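Long-range contact in Alr3699 protein (Nostoc sp., PDB 4XSR), which is a glycosyltransferase-like protein of the GT-B fold that binds uridine-5'-diphosphate-glucose in the cleft between its two domains: residues B[291-296]-B[313-318]. Residues are numbered along the deposited sequence; the frame is centred on the assembly and turned at random.
Sequences TAPEPF and AKAGGA. With UPG (uridine-5'-diphosphate-glucose), chain J.
The flat Phe-296 ring meets the glucose of uridine-5'-diphosphate-glucose with its edge: sugar O4' lies near the ring plane, 3.5 Å from Phe-296 CD2, while the Phe-296 backbone carbonyl borders Gly-317 across the contact. CB leaves the backbone away from 313-318, and with CG anti to the backbone N (chi1 177°) the ring lies with CD2 at O4'. The carboxylate of Glu-294 approaches the same sugar, its OE2 a very short 2.5 Å from O3'. A bend at chi2 (73°) turns this carboxylate away from 313-318. O3' is thus gripped twice, donating to Glu-294 OE2 and accepting from the Phe-296 backbone N. Lys-219 forms a salt bridge with OE2, and Ser-290 and His-288 bond OE1; together they should fix the rotation of the carboxylate.

Behind the sugar, the backbones of 291-296 and 313-318 pack closely. A type II' turn from Ala-315 to Ala-318 presents Gly-317 N to Glu-294 O in a hydrogen bond of 2.7 Å, and a CA-H...O contact from Gly-316 CA reaches the same oxygen. Where the backbones come so close, both positions facing 291-296 in the middle of the turn are glycines. Farther from the sugar, Ala-315 CB rests against Pro-293 CB at 4.1 Å, and a water links Glu-294 N to Ala-315 O.

Both segments are loops following neighbouring parallel strands, 285-287 and 310-313, of the six-stranded C-terminal sheet; the first leads into helix 298-305 and the second into helix 318-321. Phe-296 packs on Val-301 and Ala-318 on Ile-300 of helix 298-305, while His-134 and Ser-158 bond the carbonyls of Pro-293 and Pro-295, joining this sugar-binding loop to the other domain across the GT-B cleft.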
ATOM      1  N   THR B 291     -10.952 -29.516   9.932  1.00 43.16           N
ATOM      2  CA  THR B 291      -9.784 -30.328   9.635  1.00 44.92           C
ATOM      3  C   THR B 291      -8.478 -29.544   9.749  1.00 46.65           C
ATOM      4  O   THR B 291      -7.440 -30.121   9.496  1.00 44.66           O
ATOM      5  CB  THR B 291      -9.837 -30.904   8.221  1.00 45.31           C
ATOM      6  OG1 THR B 291     -10.026 -29.838   7.290  1.00 46.73           O
ATOM      7  CG2 THR B 291     -10.976 -31.898   8.104  1.00 48.84           C
ATOM      8  N   ALA B 292      -8.527 -28.252  10.098  1.00 44.01           N
ATOM      9  CA  ALA B 292      -7.313 -27.495  10.407  1.00 44.58           C
ATOM     10  C   ALA B 292      -7.582 -26.827  11.694  1.00 45.00           C
ATOM     11  O   ALA B 292      -8.740 -26.557  11.999  1.00 48.86           O
ATOM     12  CB  ALA B 292      -7.004 -26.444   9.347  1.00 44.09           C
ATOM     13  N   PRO B 293      -6.533 -26.510  12.451  1.00 42.43           N
ATOM     14  CA  PRO B 293      -6.834 -26.067  13.804  1.00 40.97           C
ATOM     15  C   PRO B 293      -7.752 -24.870  13.903  1.00 39.21           C
ATOM     16  O   PRO B 293      -7.534 -23.866  13.266  1.00 46.50           O
ATOM     17  CB  PRO B 293      -5.439 -25.738  14.381  1.00 40.02           C
ATOM     18  CG  PRO B 293      -4.524 -26.672  13.671  1.00 37.06           C
ATOM     19  CD  PRO B 293      -5.097 -26.774  12.267  1.00 41.08           C
ATOM     20  N   GLU B 294      -8.727 -24.950  14.785  1.00 40.93           N
ATOM     21  CA  GLU B 294      -9.671 -23.875  14.999  1.00 38.58           C
ATOM     22  C   GLU B 294      -9.101 -22.831  15.963  1.00 41.13           C
ATOM     23  O   GLU B 294      -8.649 -23.153  17.058  1.00 41.50           O
ATOM     24  CB  GLU B 294     -10.993 -24.434  15.548  1.00 38.28           C
ATOM     25  CG  GLU B 294     -12.145 -23.424  15.635  1.00 41.19           C
ATOM     26  CD  GLU B 294     -12.677 -23.105  14.246  1.00 42.54           C
ATOM     27  OE1 GLU B 294     -12.933 -24.078  13.481  1.00 39.75           O
ATOM     28  OE2 GLU B 294     -12.773 -21.900  13.900  1.00 40.38           O
ATOM     29  N   PRO B 295      -9.103 -21.575  15.586  1.00 41.76           N
ATOM     30  CA  PRO B 295      -8.560 -20.576  16.488  1.00 39.51           C
ATOM     31  C   PRO B 295      -9.311 -20.426  17.791  1.00 41.04           C
ATOM     32  O   PRO B 295      -8.684 -20.356  18.804  1.00 37.69           O
ATOM     33  CB  PRO B 295      -8.632 -19.304  15.665  1.00 40.33           C
ATOM     34  CG  PRO B 295      -8.451 -19.774  14.298  1.00 41.29           C
ATOM     35  CD  PRO B 295      -9.148 -21.083  14.209  1.00 43.66           C
ATOM     36  N   PHE B 296     -10.627 -20.399  17.761  1.00 38.20           N
ATOM     37  CA  PHE B 296     -11.414 -20.345  18.960  1.00 38.17           C
ATOM     38  C   PHE B 296     -12.578 -21.291  18.850  1.00 41.76           C
ATOM     39  O   PHE B 296     -12.592 -22.293  19.493  1.00 40.64           O
ATOM     40  CB  PHE B 296     -11.881 -18.943  19.210  1.00 37.10           C
ATOM     41  CG  PHE B 296     -12.765 -18.795  20.388  1.00 39.16           C
ATOM     42  CD1 PHE B 296     -12.258 -18.813  21.652  1.00 38.08           C
ATOM     43  CD2 PHE B 296     -14.100 -18.605  20.223  1.00 40.62           C
ATOM     44  CE1 PHE B 296     -13.073 -18.650  22.728  1.00 38.80           C
ATOM     45  CE2 PHE B 296     -14.916 -18.442  21.283  1.00 36.44           C
ATOM     46  CZ  PHE B 296     -14.406 -18.462  22.543  1.00 38.95           C
ATOM     47  N   ALA B 313     -13.283 -30.853  17.143  1.00 43.14           N
ATOM     48  CA  ALA B 313     -12.041 -31.438  16.668  1.00 44.15           C
ATOM     49  C   ALA B 313     -10.885 -31.040  17.601  1.00 45.85           C
ATOM     50  O   ALA B 313     -10.781 -29.875  18.026  1.00 44.30           O
ATOM     51  CB  ALA B 313     -11.766 -30.992  15.245  1.00 48.23           C
ATOM     52  N   LYS B 314     -10.051 -32.024  17.932  1.00 49.01           N
ATOM     53  CA  LYS B 314      -9.057 -31.902  18.993  1.00 50.48           C
ATOM     54  C   LYS B 314      -7.818 -31.193  18.438  1.00 46.86           C
ATOM     55  O   LYS B 314      -6.863 -31.839  17.993  1.00 50.72           O
ATOM     56  CB  LYS B 314      -8.702 -33.304  19.535  1.00 58.68           C
ATOM     57  CG  LYS B 314      -8.079 -33.314  20.933  1.00 65.46           C
ATOM     58  CD  LYS B 314      -7.734 -34.716  21.423  1.00 72.51           C
ATOM     59  CE  LYS B 314      -6.783 -35.418  20.460  1.00 86.41           C
ATOM     60  NZ  LYS B 314      -6.105 -36.602  21.067  1.00 95.19           N
ATOM     61  N   ALA B 315      -7.896 -29.867  18.409  1.00 41.96           N
ATOM     62  CA  ALA B 315      -6.829 -28.974  17.920  1.00 43.70           C
ATOM     63  C   ALA B 315      -7.227 -27.542  18.205  1.00 45.34           C
ATOM     64  O   ALA B 315      -8.427 -27.221  18.361  1.00 47.37           O
ATOM     65  CB  ALA B 315      -6.585 -29.143  16.436  1.00 42.00           C
ATOM     66  N   GLY B 316      -6.210 -26.697  18.309  1.00 40.98           N
ATOM     67  CA  GLY B 316      -6.402 -25.262  18.363  1.00 39.08           C
ATOM     68  C   GLY B 316      -7.112 -24.873  19.603  1.00 38.81           C
ATOM     69  O   GLY B 316      -6.950 -25.501  20.612  1.00 45.11           O
ATOM     70  N   GLY B 317      -7.916 -23.831  19.520  1.00 41.71           N
ATOM     71  CA  GLY B 317      -8.608 -23.306  20.668  1.00 39.91           C
ATOM     72  C   GLY B 317      -9.701 -24.233  21.181  1.00 40.89           C
ATOM     73  O   GLY B 317     -10.239 -24.017  22.261  1.00 39.56           O
ATOM     74  N   ALA B 318     -10.060 -25.247  20.411  1.00 41.13           N
ATOM     75  CA  ALA B 318     -11.120 -26.151  20.847  1.00 46.10           C
ATOM     76  C   ALA B 318     -10.688 -26.832  22.150  1.00 46.91           C
ATOM     77  O   ALA B 318     -11.512 -27.040  23.053  1.00 49.75           O
ATOM     78  CB  ALA B 318     -11.461 -27.176  19.772  1.00 46.78           C
TER
HETATM   79  N1  UPG J 405     -23.317 -18.481  12.225  1.00 35.57           N
HETATM   80  C2  UPG J 405     -24.489 -17.814  11.843  1.00 33.38           C
HETATM   81  N3  UPG J 405     -25.222 -18.325  10.864  1.00 33.45           N
HETATM   82  C4  UPG J 405     -24.885 -19.454  10.244  1.00 38.23           C
HETATM   83  C5  UPG J 405     -23.733 -20.150  10.627  1.00 36.42           C
HETATM   84  C6  UPG J 405     -22.949 -19.623  11.627  1.00 34.62           C
HETATM   85  O2  UPG J 405     -24.860 -16.736  12.391  1.00 36.68           O
HETATM   86  O4  UPG J 405     -25.622 -19.894   9.317  1.00 37.87           O
HETATM   87  C1C UPG J 405     -22.473 -17.945  13.286  1.00 38.78           C
HETATM   88  C2C UPG J 405     -22.275 -18.905  14.453  1.00 40.23           C
HETATM   89  O2C UPG J 405     -23.378 -18.801  15.378  1.00 38.52           O
HETATM   90  C3C UPG J 405     -20.927 -18.402  14.966  1.00 39.40           C
HETATM   91  C4C UPG J 405     -20.175 -17.903  13.714  1.00 40.33           C
HETATM   92  O4C UPG J 405     -21.172 -17.746  12.723  1.00 40.85           O
HETATM   93  O3C UPG J 405     -21.162 -17.304  15.851  1.00 35.14           O
HETATM   94  C5C UPG J 405     -19.099 -18.838  13.148  1.00 38.43           C
HETATM   95  O5C UPG J 405     -18.043 -18.789  14.107  1.00 39.25           O
HETATM   96  PA  UPG J 405     -16.620 -19.457  13.891  1.00 36.74           P
HETATM   97  O1A UPG J 405     -15.950 -19.442  15.227  1.00 36.81           O
HETATM   98  O2A UPG J 405     -16.678 -20.672  13.035  1.00 34.12           O
HETATM   99  O3A UPG J 405     -15.961 -18.169  13.087  1.00 41.16           O
HETATM  100  PB  UPG J 405     -14.859 -18.133  11.886  1.00 37.02           P
HETATM  101  O1B UPG J 405     -15.640 -17.612  10.736  1.00 43.59           O
HETATM  102  O2B UPG J 405     -14.131 -19.398  11.647  1.00 34.67           O
HETATM  103  O3B UPG J 405     -13.996 -16.904  12.498  1.00 36.22           O
HETATM  104  C1' UPG J 405     -12.693 -16.790  13.102  1.00 34.18           C
HETATM  105  C2' UPG J 405     -11.998 -18.042  13.589  1.00 34.02           C
HETATM  106  C3' UPG J 405     -12.797 -18.769  14.701  1.00 34.87           C
HETATM  107  C4' UPG J 405     -13.055 -17.797  15.858  1.00 34.54           C
HETATM  108  C5' UPG J 405     -13.586 -16.489  15.296  1.00 33.26           C
HETATM  109  C6' UPG J 405     -13.813 -15.423  16.323  1.00 32.63           C
HETATM  110  O2' UPG J 405     -11.611 -18.847  12.475  1.00 36.31           O
HETATM  111  O3' UPG J 405     -12.023 -19.892  15.162  1.00 33.22           O
HETATM  112  O4' UPG J 405     -14.035 -18.285  16.788  1.00 33.51           O
HETATM  113  O5' UPG J 405     -12.741 -15.957  14.282  1.00 35.90           O
HETATM  114  O6' UPG J 405     -12.665 -15.239  17.123  1.00 35.73           O
HETATM  115  O   HOH W   1      -9.837 -27.641  15.616  1.00 36.16           O